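Local atomic coordinates of adenosine kinase, putative (Trypanosoma brucei, PDB entry 3OTX), a protein that probably phosphorylates adenosine to AMP with ATP as phosphate donor and magnesium as cofactor, a step of purine salvage. Residues Asn144-Ser147 with Ser148-Arg152; Arg247-Val250 with Ser251-Tyr255; Ala22-Asp26 with Glu27-Lys31. The protein carries 1 engineered substitution. One frame throughout, in Å; residues are numbered along the deposited sequence.

Contact 1. Residues Asn144-Ser147 with Ser148-Arg152; sequences NHLS and SEHMR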
# COMPACT_ATOMS: atom_id res chain seq x y z
N ASN A 144 -8.64 12.24 -4.57
CA ASN A 144 -10.04 11.88 -4.40
C ASN A 144 -10.87 12.17 -5.64
O ASN A 144 -12.05 11.82 -5.69
CB ASN A 144 -10.63 12.65 -3.24
CG ASN A 144 -11.82 11.96 -2.62
OD1 ASN A 144 -12.83 12.60 -2.29
ND2 ASN A 144 -11.71 10.67 -2.43
N HIS A 145 -10.28 12.82 -6.63
CA HIS A 145 -10.98 13.18 -7.87
C HIS A 145 -10.63 12.28 -9.06
O HIS A 145 -11.01 12.58 -10.21
CB HIS A 145 -10.67 14.64 -8.22
CG HIS A 145 -11.19 15.61 -7.21
ND1 HIS A 145 -12.44 16.18 -7.32
CD2 HIS A 145 -10.65 16.11 -6.07
CE1 HIS A 145 -12.65 16.98 -6.29
NE2 HIS A 145 -11.58 16.97 -5.52
N LEU A 146 -9.95 11.17 -8.81
CA LEU A 146 -9.67 10.19 -9.87
C LEU A 146 -11.01 9.78 -10.54
O LEU A 146 -11.94 9.37 -9.87
CB LEU A 146 -8.92 8.99 -9.31
CG LEU A 146 -8.58 7.87 -10.30
CD1 LEU A 146 -7.66 8.34 -11.39
CD2 LEU A 146 -7.95 6.71 -9.54
N SER A 147 -11.09 10.00 -11.86
CA SER A 147 -12.36 9.87 -12.58
C SER A 147 -12.55 8.57 -13.38
O SER A 147 -11.57 7.91 -13.80
CB SER A 147 -12.54 11.08 -13.52
OG SER A 147 -11.66 10.99 -14.63
N SER A 148 -13.82 8.24 -13.63
CA SER A 148 -14.11 7.13 -14.49
C SER A 148 -13.62 7.42 -15.89
O SER A 148 -13.17 6.51 -16.58
CB SER A 148 -15.62 6.85 -14.49
OG SER A 148 -16.03 6.53 -13.17
N GLU A 149 -13.65 8.70 -16.29
CA GLU A 149 -13.13 9.07 -17.62
C GLU A 149 -11.66 8.66 -17.71
O GLU A 149 -11.21 8.04 -18.71
CB GLU A 149 -13.28 10.57 -17.90
CG GLU A 149 -14.72 11.07 -18.12
CD GLU A 149 -15.68 10.79 -16.95
OE1 GLU A 149 -15.31 10.92 -15.75
OE2 GLU A 149 -16.84 10.44 -17.25
N HIS A 150 -10.90 8.96 -16.67
CA HIS A 150 -9.49 8.58 -16.70
C HIS A 150 -9.33 7.06 -16.72
O HIS A 150 -8.47 6.52 -17.41
CB HIS A 150 -8.74 9.17 -15.49
CG HIS A 150 -7.26 8.92 -15.55
ND1 HIS A 150 -6.44 9.52 -16.49
CD2 HIS A 150 -6.46 8.07 -14.84
CE1 HIS A 150 -5.20 9.08 -16.33
NE2 HIS A 150 -5.19 8.20 -15.34
N MET A 151 -10.13 6.36 -15.92
CA MET A 151 -10.06 4.88 -15.90
C MET A 151 -10.32 4.22 -17.27
O MET A 151 -9.82 3.13 -17.51
CB MET A 151 -11.05 4.31 -14.88
CG MET A 151 -10.71 4.66 -13.42
SD MET A 151 -9.05 4.15 -12.88
CE MET A 151 -9.13 2.38 -13.12
N ARG A 152 -11.05 4.90 -18.14
CA ARG A 152 -11.41 4.36 -19.47
C ARG A 152 -10.52 4.95 -20.54
O ARG A 152 -10.71 4.65 -21.73
CB ARG A 152 -12.88 4.68 -19.81
CG ARG A 152 -13.87 3.97 -18.92
CD ARG A 152 -15.29 4.13 -19.43
NE ARG A 152 -15.71 5.52 -19.44
CZ ARG A 152 -16.48 6.08 -18.51
NH1 ARG A 152 -16.95 5.36 -17.50
NH2 ARG A 152 -16.80 7.36 -18.61
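S147 closes the first turn of helix 148-151 with both its side chain and its backbone carbonyl. Its hydroxyl oxygen OG accepts the backbone N-H of H150 at 3.0 Å between OG and N, with an N-H...O angle of 157°. The torsion that allows this puts OG between the backbone N and the carbonyl carbon (chi1 73°), swung over the start of the helix. From the same residue the carbonyl O takes M151 N, also at 3.0 Å, which is the first i to i+4 bond of the turn; the donor lies tilted 19° from the carbonyl plane. OG has a second partner beyond the turn, the carboxylate of E115 on strand 111-116, so one hydroxyl joins the helix start to the sheet. Beside it, E149 bends back at chi2 and brings OE1 to 3.6 Å from S147 CB, while OE2 of E149 forms a salt bridge with NH2 of R152.

On the inner side of the turn L146 packs against H150 and M151. L146 CD1 comes obliquely to the imidazole of H150, 3.7 Å from its CD2, and L146 CD2 lies 4.3 Å from M151 SD. NE2 of H150 is hydrogen-bonded to the carbonyl of A113, which fixes that end of the ring. M151 continues the buried side onto Y11 and Q13 of strand 10-13. A serine accepting from the N-H three residues on, just before the first helical residue, is a classic helix N-cap.

Contact 2. Residues Arg247-Val250 with Ser251-Tyr255; sequences RRAV and SEVPY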
# COMPACT_ATOMS: atom_id res chain seq x y z
N ARG A 247 -6.50 -18.60 7.88
CA ARG A 247 -7.20 -19.82 7.46
C ARG A 247 -8.61 -19.47 7.00
O ARG A 247 -9.05 -19.88 5.92
CB ARG A 247 -7.25 -20.79 8.65
CG ARG A 247 -7.76 -22.19 8.38
CD ARG A 247 -7.45 -23.08 9.60
NE ARG A 247 -6.04 -23.46 9.64
CZ ARG A 247 -5.16 -23.15 10.61
NH1 ARG A 247 -5.52 -22.45 11.69
NH2 ARG A 247 -3.91 -23.57 10.49
N ARG A 248 -9.32 -18.73 7.84
CA ARG A 248 -10.71 -18.37 7.52
C ARG A 248 -10.81 -17.39 6.33
O ARG A 248 -11.79 -17.42 5.56
CB ARG A 248 -11.42 -17.81 8.75
CG ARG A 248 -11.51 -18.72 9.94
CD ARG A 248 -12.26 -18.04 11.06
NE ARG A 248 -12.20 -18.81 12.30
CZ ARG A 248 -12.92 -18.55 13.38
NH1 ARG A 248 -13.78 -17.54 13.38
NH2 ARG A 248 -12.79 -19.31 14.46
N ALA A 249 -9.85 -16.50 6.15
CA ALA A 249 -9.92 -15.57 5.01
C ALA A 249 -9.69 -16.33 3.72
O ALA A 249 -10.12 -15.90 2.65
CB ALA A 249 -8.87 -14.46 5.17
N VAL A 250 -9.02 -17.47 3.82
CA VAL A 250 -8.82 -18.31 2.65
C VAL A 250 -10.13 -18.97 2.24
O VAL A 250 -10.51 -18.91 1.07
CB VAL A 250 -7.69 -19.35 2.85
CG1 VAL A 250 -7.74 -20.43 1.77
CG2 VAL A 250 -6.33 -18.63 2.88
N SER A 251 -10.83 -19.57 3.21
CA SER A 251 -11.92 -20.48 2.87
C SER A 251 -13.33 -19.94 3.15
O SER A 251 -14.33 -20.53 2.70
CB SER A 251 -11.72 -21.80 3.61
OG SER A 251 -11.77 -21.58 5.01
N GLU A 252 -13.42 -18.85 3.90
CA GLU A 252 -14.71 -18.39 4.35
C GLU A 252 -15.11 -17.08 3.69
O GLU A 252 -16.29 -16.79 3.56
CB GLU A 252 -14.76 -18.32 5.88
CG GLU A 252 -14.64 -19.71 6.53
CD GLU A 252 -14.73 -19.70 8.04
OE1 GLU A 252 -15.30 -18.76 8.62
OE2 GLU A 252 -14.29 -20.70 8.66
N VAL A 253 -14.13 -16.29 3.28
CA VAL A 253 -14.39 -15.04 2.59
C VAL A 253 -14.66 -15.37 1.13
O VAL A 253 -13.87 -16.08 0.50
CB VAL A 253 -13.19 -14.12 2.70
CG1 VAL A 253 -13.26 -12.94 1.70
CG2 VAL A 253 -13.10 -13.61 4.13
N PRO A 254 -15.78 -14.85 0.58
CA PRO A 254 -16.20 -15.21 -0.78
C PRO A 254 -15.02 -15.09 -1.75
O PRO A 254 -14.24 -14.15 -1.63
CB PRO A 254 -17.26 -14.15 -1.09
CG PRO A 254 -17.91 -13.92 0.24
CD PRO A 254 -16.76 -13.97 1.24
N TYR A 255 -14.89 -16.06 -2.65
CA TYR A 255 -13.82 -16.05 -3.65
C TYR A 255 -14.33 -16.71 -4.92
O TYR A 255 -14.78 -17.86 -4.88
CB TYR A 255 -12.59 -16.83 -3.15
CG TYR A 255 -11.45 -16.88 -4.13
CD1 TYR A 255 -10.91 -15.70 -4.67
CD2 TYR A 255 -10.89 -18.09 -4.52
CE1 TYR A 255 -9.84 -15.74 -5.57
CE2 TYR A 255 -9.81 -18.16 -5.42
CZ TYR A 255 -9.29 -16.97 -5.93
OH TYR A 255 -8.24 -17.05 -6.84
O HOH W 1 -13.11 -18.72 -0.04
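The side chains of R248 and E252 both leave the backbone with CG anti to the carbonyl carbon (chi1 -60° and -65°), and each then runs on extended, which lays them side by side and pointing the same way. The carboxylate of E252 consequently rests along the aliphatic part of the arginine: OE2 is 3.6 Å from R248 CG. The guanidinium and carboxylate planes are only 20° apart, yet the charged atoms do not meet: R248 NE and E252 OE2 are 4.6 Å apart. R248 NE is instead in a salt bridge with E244, one turn back, and its guanidinium makes a cation-pi contact with W237.

The backbone keeps its i to i+4 bonds to the end of helix 242-251. R248 O receives E252 N in a short bond of 2.7 Å and also draws weak bonds from S251 N and V253 N, while R247 O accepts S251 N at 3.3 Å. One water then links the last turn to the loop after it, donating to V250 O and V253 O, each at 2.8 Å. On the buried side V253 CG2 packs 3.8 Å from A249 CA, and R261 binds the carbonyls of A249, V253 and P254.

Chemically, the carbonyls at the helix end are met by backbone N-H groups, water and an arginine, whereas the R248-E252 pair would probably contribute no more than a mild electrostatic attraction.

Contact 3. Residues Ala22-Asp26 with Glu27-Lys31; sequences AHVSD and EFLVK
V24 lies against one face of the F28 ring, the two side chains crossing at a slant. Its CG1 stands almost over the middle of the ring, 3.8 Å from the F28 ring centroid and 12° off the normal, a CH-pi contact. CB of V24 sits closer to the rim, 3.6 Å from F28 CD2. The other methyl, CG2, also touches the ring, 3.7 Å from F28 CD2, and reaches L29 CD2 at 4.0 Å, with the V24 and L29 side chains at about a right angle. In F28, CG anti to the backbone N (chi1 177°) carries the ring back to the valine.

Next along the chain, S25 caps the helix. Its OG accepts F28 N at 3.1 Å, and the same N-H makes a weak bond to S25 O. F28 CB lies 3.3 Å from S25 O. Farther on, D26 O takes V30 N at 3.1 Å, with the donor in the carbonyl plane, so regular helical bonding begins directly after the cap. The carboxylate of D26 pairs with R36 in a salt bridge.

Around the turn, F28 packs on I49, D52 and I53 of helix 49-54 and on C128 of strand 122-130, with Y32 meeting its ring at an angle. V24 also rests on that strand, which bonds through its backbone to A22 and V24, so the turn that follows strand 17-23 is joined to both helix 49-54 and strand 122-130 of the five-stranded sheet.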
# COMPACT_ATOMS: atom_id res chain seq x y z
N ALA A 22 7.30 15.14 10.43
CA ALA A 22 7.99 15.82 11.52
C ALA A 22 7.83 15.06 12.83
O ALA A 22 6.88 14.28 13.01
CB ALA A 22 7.49 17.26 11.68
N HIS A 23 8.79 15.26 13.72
CA HIS A 23 8.66 14.80 15.09
C HIS A 23 7.77 15.77 15.85
O HIS A 23 8.01 16.98 15.84
CB HIS A 23 10.03 14.67 15.76
CG HIS A 23 10.84 13.55 15.21
ND1 HIS A 23 10.83 12.29 15.76
CD2 HIS A 23 11.62 13.46 14.10
CE1 HIS A 23 11.59 11.48 15.05
NE2 HIS A 23 12.08 12.17 14.03
N VAL A 24 6.75 15.21 16.49
CA VAL A 24 5.79 16.00 17.25
C VAL A 24 5.75 15.50 18.69
O VAL A 24 6.23 14.40 19.01
CB VAL A 24 4.37 15.95 16.64
CG1 VAL A 24 4.39 16.45 15.20
CG2 VAL A 24 3.79 14.53 16.70
N SER A 25 5.15 16.31 19.55
CA SER A 25 4.97 15.92 20.93
C SER A 25 3.70 15.10 21.06
O SER A 25 2.89 15.03 20.15
CB SER A 25 4.84 17.16 21.79
OG SER A 25 3.69 17.88 21.40
N ASP A 26 3.55 14.48 22.23
CA ASP A 26 2.34 13.75 22.56
C ASP A 26 1.15 14.70 22.65
O ASP A 26 0.03 14.34 22.27
CB ASP A 26 2.53 12.99 23.88
CG ASP A 26 3.55 11.87 23.76
OD1 ASP A 26 4.08 11.66 22.64
OD2 ASP A 26 3.81 11.20 24.78
N GLU A 27 1.41 15.91 23.13
CA GLU A 27 0.37 16.94 23.22
C GLU A 27 -0.14 17.38 21.85
O GLU A 27 -1.30 17.76 21.74
CB GLU A 27 0.84 18.18 24.00
CG GLU A 27 -0.33 19.09 24.41
CD GLU A 27 0.00 20.56 24.38
OE1 GLU A 27 0.65 21.04 25.34
OE2 GLU A 27 -0.41 21.25 23.42
N PHE A 28 0.73 17.37 20.84
CA PHE A 28 0.34 17.65 19.45
C PHE A 28 -0.74 16.64 19.04
O PHE A 28 -1.78 17.03 18.49
CB PHE A 28 1.57 17.57 18.52
CG PHE A 28 1.26 17.76 17.05
CD1 PHE A 28 1.41 19.01 16.46
CD2 PHE A 28 0.85 16.70 16.27
CE1 PHE A 28 1.12 19.19 15.10
CE2 PHE A 28 0.56 16.87 14.92
CZ PHE A 28 0.71 18.11 14.34
N LEU A 29 -0.52 15.36 19.33
CA LEU A 29 -1.52 14.35 19.03
C LEU A 29 -2.85 14.59 19.78
O LEU A 29 -3.92 14.45 19.19
CB LEU A 29 -0.99 12.92 19.25
CG LEU A 29 0.34 12.45 18.63
CD1 LEU A 29 0.59 10.99 19.05
CD2 LEU A 29 0.34 12.53 17.11
N VAL A 30 -2.78 14.93 21.06
CA VAL A 30 -3.98 15.27 21.82
C VAL A 30 -4.70 16.46 21.17
O VAL A 30 -5.91 16.41 20.96
CB VAL A 30 -3.66 15.53 23.32
CG1 VAL A 30 -4.89 16.10 24.10
CG2 VAL A 30 -3.15 14.28 23.99
N LYS A 31 -3.95 17.52 20.85
CA LYS A 31 -4.53 18.71 20.24
C LYS A 31 -5.39 18.39 19.02
O LYS A 31 -6.51 18.92 18.90
CB LYS A 31 -3.44 19.70 19.82
CG LYS A 31 -3.96 21.06 19.38
CD LYS A 31 -2.83 21.85 18.74
CE LYS A 31 -3.28 23.21 18.25
NZ LYS A 31 -2.08 24.05 18.03

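Overall arrangement
From the N terminus, contact 3 comes first, turning the chain from strand 17-23 of the five-stranded sheet into helix 26-31. Contact 1 follows after strand 133-141 of that same sheet, where the chain enters helix 148-151 beside strands 10-13 and 111-116 of the ten-stranded sheet. Contact 2 comes last, ending helix 242-251 on the way to strand 262-267 of the larger sheet. Each closes just one local turn, and the three follow in series without nesting or crossing. Their centres are about 31 to 40 Å apart and none touch. Contacts 3 and 1 start helices, whereas 247-255 finishes one; contact 1 lies nearest an adenosine-binding residue, L146 being about 6 Å from N15 between side chains.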